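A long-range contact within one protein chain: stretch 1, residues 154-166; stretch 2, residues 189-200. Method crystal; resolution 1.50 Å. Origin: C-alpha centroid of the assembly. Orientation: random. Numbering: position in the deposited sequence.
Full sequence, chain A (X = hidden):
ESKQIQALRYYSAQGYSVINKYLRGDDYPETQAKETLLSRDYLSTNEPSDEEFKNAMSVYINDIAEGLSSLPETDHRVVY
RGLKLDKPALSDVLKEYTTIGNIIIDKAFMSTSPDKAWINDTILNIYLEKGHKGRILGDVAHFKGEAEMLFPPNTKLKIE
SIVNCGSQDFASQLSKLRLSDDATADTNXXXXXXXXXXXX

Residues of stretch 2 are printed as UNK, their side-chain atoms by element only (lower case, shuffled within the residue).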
# COMPACT_ATOMS: atom_id res chain seq x y z
N ASN A 154 7.40 -4.92 3.16
CA ASN A 154 7.56 -5.69 4.37
C ASN A 154 7.10 -4.95 5.62
O ASN A 154 7.62 -5.21 6.70
CB ASN A 154 8.96 -6.24 4.56
CG ASN A 154 9.42 -6.98 3.35
OD1 ASN A 154 8.68 -7.79 2.81
ND2 ASN A 154 10.66 -6.67 2.91
N THR A 155 6.10 -4.09 5.48
CA THR A 155 5.44 -3.55 6.69
C THR A 155 4.82 -4.67 7.50
O THR A 155 4.13 -5.51 6.97
CB THR A 155 4.36 -2.54 6.33
OG1 THR A 155 4.84 -1.51 5.44
CG2 THR A 155 3.83 -1.86 7.55
N LYS A 156 5.09 -4.66 8.80
CA LYS A 156 4.49 -5.60 9.73
C LYS A 156 3.35 -4.90 10.48
O LYS A 156 3.53 -3.83 11.03
CB LYS A 156 5.51 -6.06 10.74
CG LYS A 156 5.15 -7.30 11.47
CD LYS A 156 6.27 -7.69 12.40
CE LYS A 156 7.48 -8.31 11.72
NZ LYS A 156 8.61 -8.62 12.73
N LEU A 157 2.23 -5.57 10.51
CA LEU A 157 1.09 -5.07 11.24
C LEU A 157 0.41 -6.10 12.08
O LEU A 157 0.27 -7.26 11.73
CB LEU A 157 0.07 -4.59 10.29
CG LEU A 157 0.56 -3.60 9.22
CD1 LEU A 157 0.68 -4.40 8.03
CD2 LEU A 157 -0.38 -2.47 9.00
N LYS A 158 -0.06 -5.60 13.19
CA LYS A 158 -0.83 -6.40 14.15
C LYS A 158 -2.32 -6.11 14.01
O LYS A 158 -2.72 -4.96 13.90
CB LYS A 158 -0.39 -6.06 15.55
CG LYS A 158 -1.14 -6.85 16.51
CD LYS A 158 -0.77 -6.55 17.91
CE LYS A 158 -1.44 -7.60 18.85
NZ LYS A 158 -1.06 -7.45 20.28
N ILE A 159 -3.11 -7.18 13.98
CA ILE A 159 -4.57 -7.10 13.94
C ILE A 159 -5.01 -6.98 15.36
O ILE A 159 -4.89 -7.94 16.15
CB ILE A 159 -5.17 -8.41 13.35
CG1 ILE A 159 -4.57 -8.76 11.97
CG2 ILE A 159 -6.68 -8.31 13.32
CD1 ILE A 159 -4.62 -7.70 11.00
N GLU A 160 -5.54 -5.81 15.72
CA GLU A 160 -5.94 -5.57 17.11
C GLU A 160 -7.42 -5.86 17.37
O GLU A 160 -7.77 -6.49 18.37
CB GLU A 160 -5.55 -4.13 17.46
CG GLU A 160 -4.06 -3.93 17.42
CD GLU A 160 -3.60 -2.66 18.09
OE1 GLU A 160 -4.27 -1.59 17.90
OE2 GLU A 160 -2.55 -2.74 18.76
N SER A 161 -8.31 -5.39 16.51
CA SER A 161 -9.72 -5.76 16.61
C SER A 161 -10.42 -5.67 15.27
O SER A 161 -9.96 -4.96 14.37
CB SER A 161 -10.44 -4.88 17.62
OG SER A 161 -10.45 -3.51 17.31
N ILE A 162 -11.54 -6.39 15.18
CA ILE A 162 -12.36 -6.42 14.00
C ILE A 162 -13.75 -6.02 14.45
O ILE A 162 -14.24 -6.53 15.49
CB ILE A 162 -12.39 -7.80 13.29
CG1 ILE A 162 -10.97 -8.29 12.92
CG2 ILE A 162 -13.30 -7.71 12.04
CD1 ILE A 162 -10.31 -9.17 13.88
N VAL A 163 -14.37 -5.08 13.74
CA VAL A 163 -15.70 -4.59 14.07
C VAL A 163 -16.55 -4.82 12.86
O VAL A 163 -16.40 -4.09 11.86
CB VAL A 163 -15.63 -3.07 14.36
CG1 VAL A 163 -16.85 -2.61 14.93
CG2 VAL A 163 -14.40 -2.78 15.33
N ASN A 164 -17.45 -5.83 12.92
CA ASN A 164 -18.36 -6.13 11.85
C ASN A 164 -19.51 -5.16 11.76
O ASN A 164 -19.95 -4.56 12.75
CB ASN A 164 -18.87 -7.53 11.99
CG ASN A 164 -17.80 -8.55 11.79
OD1 ASN A 164 -16.85 -8.35 11.09
ND2 ASN A 164 -18.01 -9.72 12.36
N CYS A 165 -20.02 -5.01 10.55
CA CYS A 165 -21.16 -4.19 10.31
C CYS A 165 -22.37 -4.60 11.18
O CYS A 165 -22.48 -5.76 11.57
CB CYS A 165 -21.51 -4.14 8.81
SG CYS A 165 -21.87 -5.68 8.05
N GLY A 166 -23.24 -3.63 11.45
CA GLY A 166 -24.55 -3.91 12.00
C GLY A 166 -24.63 -3.86 13.51
O GLY A 166 -25.47 -4.60 14.07
N UNK A 189 -22.04 -0.63 1.81
CA UNK A 189 -21.15 -1.65 1.25
C UNK A 189 -20.15 -2.21 2.27
O UNK A 189 -19.56 -3.24 2.04
c UNK A 189 -20.23 0.18 -2.12
n UNK A 189 -16.91 -1.12 -3.05
c UNK A 189 -21.10 -0.60 -1.07
n UNK A 189 -19.08 -0.62 -2.49
n UNK A 189 -17.45 1.08 -2.62
c UNK A 189 -20.29 -1.06 0.13
c UNK A 189 -17.82 -0.20 -2.72
N UNK A 190 -19.98 -1.53 3.39
CA UNK A 190 -18.93 -1.87 4.32
C UNK A 190 -19.31 -3.05 5.17
O UNK A 190 -20.38 -3.00 5.83
c UNK A 190 -17.44 -1.04 6.20
c UNK A 190 -18.06 0.50 4.31
c UNK A 190 -18.51 -0.67 5.20
c UNK A 190 -17.90 1.76 5.09
N UNK A 191 -18.44 -4.05 5.20
CA UNK A 191 -18.67 -5.23 5.98
C UNK A 191 -17.95 -5.23 7.32
O UNK A 191 -18.42 -5.77 8.31
n UNK A 191 -18.89 -10.86 5.99
c UNK A 191 -18.23 -6.46 5.20
c UNK A 191 -18.58 -7.76 5.87
c UNK A 191 -19.79 -9.91 5.32
c UNK A 191 -19.02 -8.75 4.77
N UNK A 192 -16.81 -4.55 7.38
CA UNK A 192 -16.02 -4.57 8.58
C UNK A 192 -15.02 -3.43 8.60
O UNK A 192 -14.61 -2.89 7.56
c UNK A 192 -14.77 -8.78 6.01
n UNK A 192 -14.45 -7.98 5.00
n UNK A 192 -14.39 -8.47 7.24
c UNK A 192 -15.29 -5.90 8.68
c UNK A 192 -14.19 -5.98 7.63
n UNK A 192 -15.53 -9.87 5.77
c UNK A 192 -13.53 -7.34 7.61
N UNK A 193 -14.67 -3.06 9.81
CA UNK A 193 -13.51 -2.27 10.13
C UNK A 193 -12.51 -3.16 10.80
O UNK A 193 -12.85 -3.91 11.69
c UNK A 193 -14.93 -0.14 10.43
c UNK A 193 -12.59 -0.26 11.50
c UNK A 193 -15.61 0.73 11.47
c UNK A 193 -13.87 -1.03 11.07
N UNK A 194 -11.25 -3.01 10.39
CA UNK A 194 -10.17 -3.72 11.03
C UNK A 194 -9.25 -2.66 11.57
O UNK A 194 -8.70 -1.86 10.84
c UNK A 194 -10.34 -5.62 9.43
c UNK A 194 -9.66 -6.57 8.47
c UNK A 194 -8.35 -5.40 10.93
c UNK A 194 -9.41 -4.65 10.11
N UNK A 195 -9.08 -2.69 12.90
CA UNK A 195 -8.15 -1.82 13.63
C UNK A 195 -6.83 -2.56 13.72
O UNK A 195 -6.75 -3.65 14.28
c UNK A 195 -10.02 -0.78 14.96
c UNK A 195 -8.71 -1.50 15.02
n UNK A 195 -9.98 0.40 14.40
o UNK A 195 -11.07 -1.29 15.49
N UNK A 196 -5.80 -1.93 13.18
CA UNK A 196 -4.47 -2.52 13.02
C UNK A 196 -3.43 -1.59 13.58
O UNK A 196 -3.67 -0.39 13.74
c UNK A 196 -4.91 -5.18 8.78
s UNK A 196 -4.34 -3.59 9.12
c UNK A 196 -4.09 -2.65 11.52
c UNK A 196 -5.01 -3.39 10.74
N UNK A 197 -2.21 -2.11 13.77
CA UNK A 197 -1.10 -1.29 14.23
C UNK A 197 0.16 -1.70 13.50
O UNK A 197 0.46 -2.89 13.43
c UNK A 197 0.18 -0.56 16.30
n UNK A 197 -1.03 1.97 18.30
n UNK A 197 -1.11 -0.34 18.38
c UNK A 197 0.20 -0.58 17.84
n UNK A 197 -2.96 0.86 18.86
c UNK A 197 -0.88 -1.46 15.73
c UNK A 197 -1.69 0.84 18.52
N UNK A 198 0.87 -0.73 12.93
CA UNK A 198 2.19 -1.04 12.33
C UNK A 198 3.20 -1.28 13.45
O UNK A 198 3.27 -0.50 14.39
c UNK A 198 4.09 -0.16 10.92
c UNK A 198 2.64 0.08 11.38
c UNK A 198 1.74 0.15 10.17
N UNK A 199 3.93 -2.40 13.40
CA UNK A 199 5.02 -2.69 14.31
C UNK A 199 6.34 -2.24 13.72
O UNK A 199 6.76 -2.82 12.73
c UNK A 199 3.79 -6.32 15.34
c UNK A 199 5.08 -4.19 14.66
c UNK A 199 3.42 -4.17 16.51
c UNK A 199 3.77 -4.79 15.17
N UNK A 200 6.94 -1.20 14.28
CA UNK A 200 8.26 -0.68 13.82
C UNK A 200 9.40 -1.59 14.21
O UNK A 200 9.30 -2.23 15.24
OXT UNK A 200 10.47 -1.63 13.55
c UNK A 200 7.57 1.73 14.04
o UNK A 200 7.50 2.77 14.73
n UNK A 200 6.80 1.50 12.96
c UNK A 200 8.54 0.66 14.46
O HOH W 1 6.92 -2.79 9.99
O HOH W 2 -15.19 -9.82 9.67

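Position 189 carries three carbons, a nitrogen and a carbon bearing two more nitrogens, a guanidinium chain: Arg189. It lies beyond reach of stretch 1, where a long charged chain suits an exposed site.

Position 190 has four carbons forked at the first, one arm two carbons long: Ile190. The side chain is buried and its end leads away from stretch 1, but its backbone O lies 3.4 Å from Cys165 CB.

At 191, four carbons in a row end in nitrogen. This is Lys191, exposed and pointing away, as an ammonium prefers; its backbone O accepts a hydrogen bond from Cys165 N (2.9 Å).

Position 192 again shows three carbons, a nitrogen and a carbon with two nitrogens: Arg192. Its chain is buried on the same face as Asn164, and the polar groups are answered: a water accepts from Arg192 NE (2.9 Å) and donates to Asn164 OD1 (2.6 Å), while the terminal nitrogens are bonded elsewhere in the structure.

Position 193 has four carbons forked at the first, with one longer arm: Ile193. Branching at CB suits an extended strand, and the residue faces Val163, CB to CB at 4.3 Å. Two backbone bonds lock the pair, Val163 N to Ile193 O (2.8 Å) and Ile193 N to Val163 O (2.9 Å).

The same forked four carbons at 194 give Ile194, on the other face. Its CG2 packs 4.1 Å from Ile159 CG2 and 4.4 Å from Ile162 CG1, apolar against apolar in a buried place.

At 195, two carbons, the second carrying one oxygen and one nitrogen, could be Asn or Asp by shape, but the elements settle Asn195. This short polar chain sits beside Ser161. Its backbone O accepts from both Glu160 N (2.9 Å) and Ser161 N (3.2 Å), the mark of a bulge.

Position 196 is unbranched, two carbons, a sulfur and a carbon: Met196. The flexible thioether fills buried space, with CE 3.4 Å from Ile159 CD1 and SD 4.1 Å from Leu157 CD2.

Three carbons, a nitrogen and a carbon with two nitrogens mark 197 as Arg197. It forms a salt bridge with Glu160: NE to OE2 is 2.8 Å and NH2 to OE1 2.9 Å, so the carboxylate meets the guanidinium edge with both oxygens.

One carbon carrying two others makes 198 Val198. This compact, buried side chain places CG2 3.6 Å from Leu157 CD2.

Position 199, four carbons forked at the second, is Leu199; its CD1 lies 4.1 Å from Lys156 CD, covering the aliphatic part of that lysine.

Position 200 has two carbons, the second with one oxygen and one nitrogen: Asn200. Exposed, it ends the chain with a carboxylate.

The contact is an antiparallel strand pairing. Backbone bonds set the register, which shifts by one at the bulge near Glu160. One face, with Leu157, Ile159, Met196 and Val198, packs apolar groups; the other includes Ser161, Asn195 and Arg197. Glu160, pointing toward stretch 2, adds the salt bridge.

Stretch 2 (189-200) RIKRIINMRVLN
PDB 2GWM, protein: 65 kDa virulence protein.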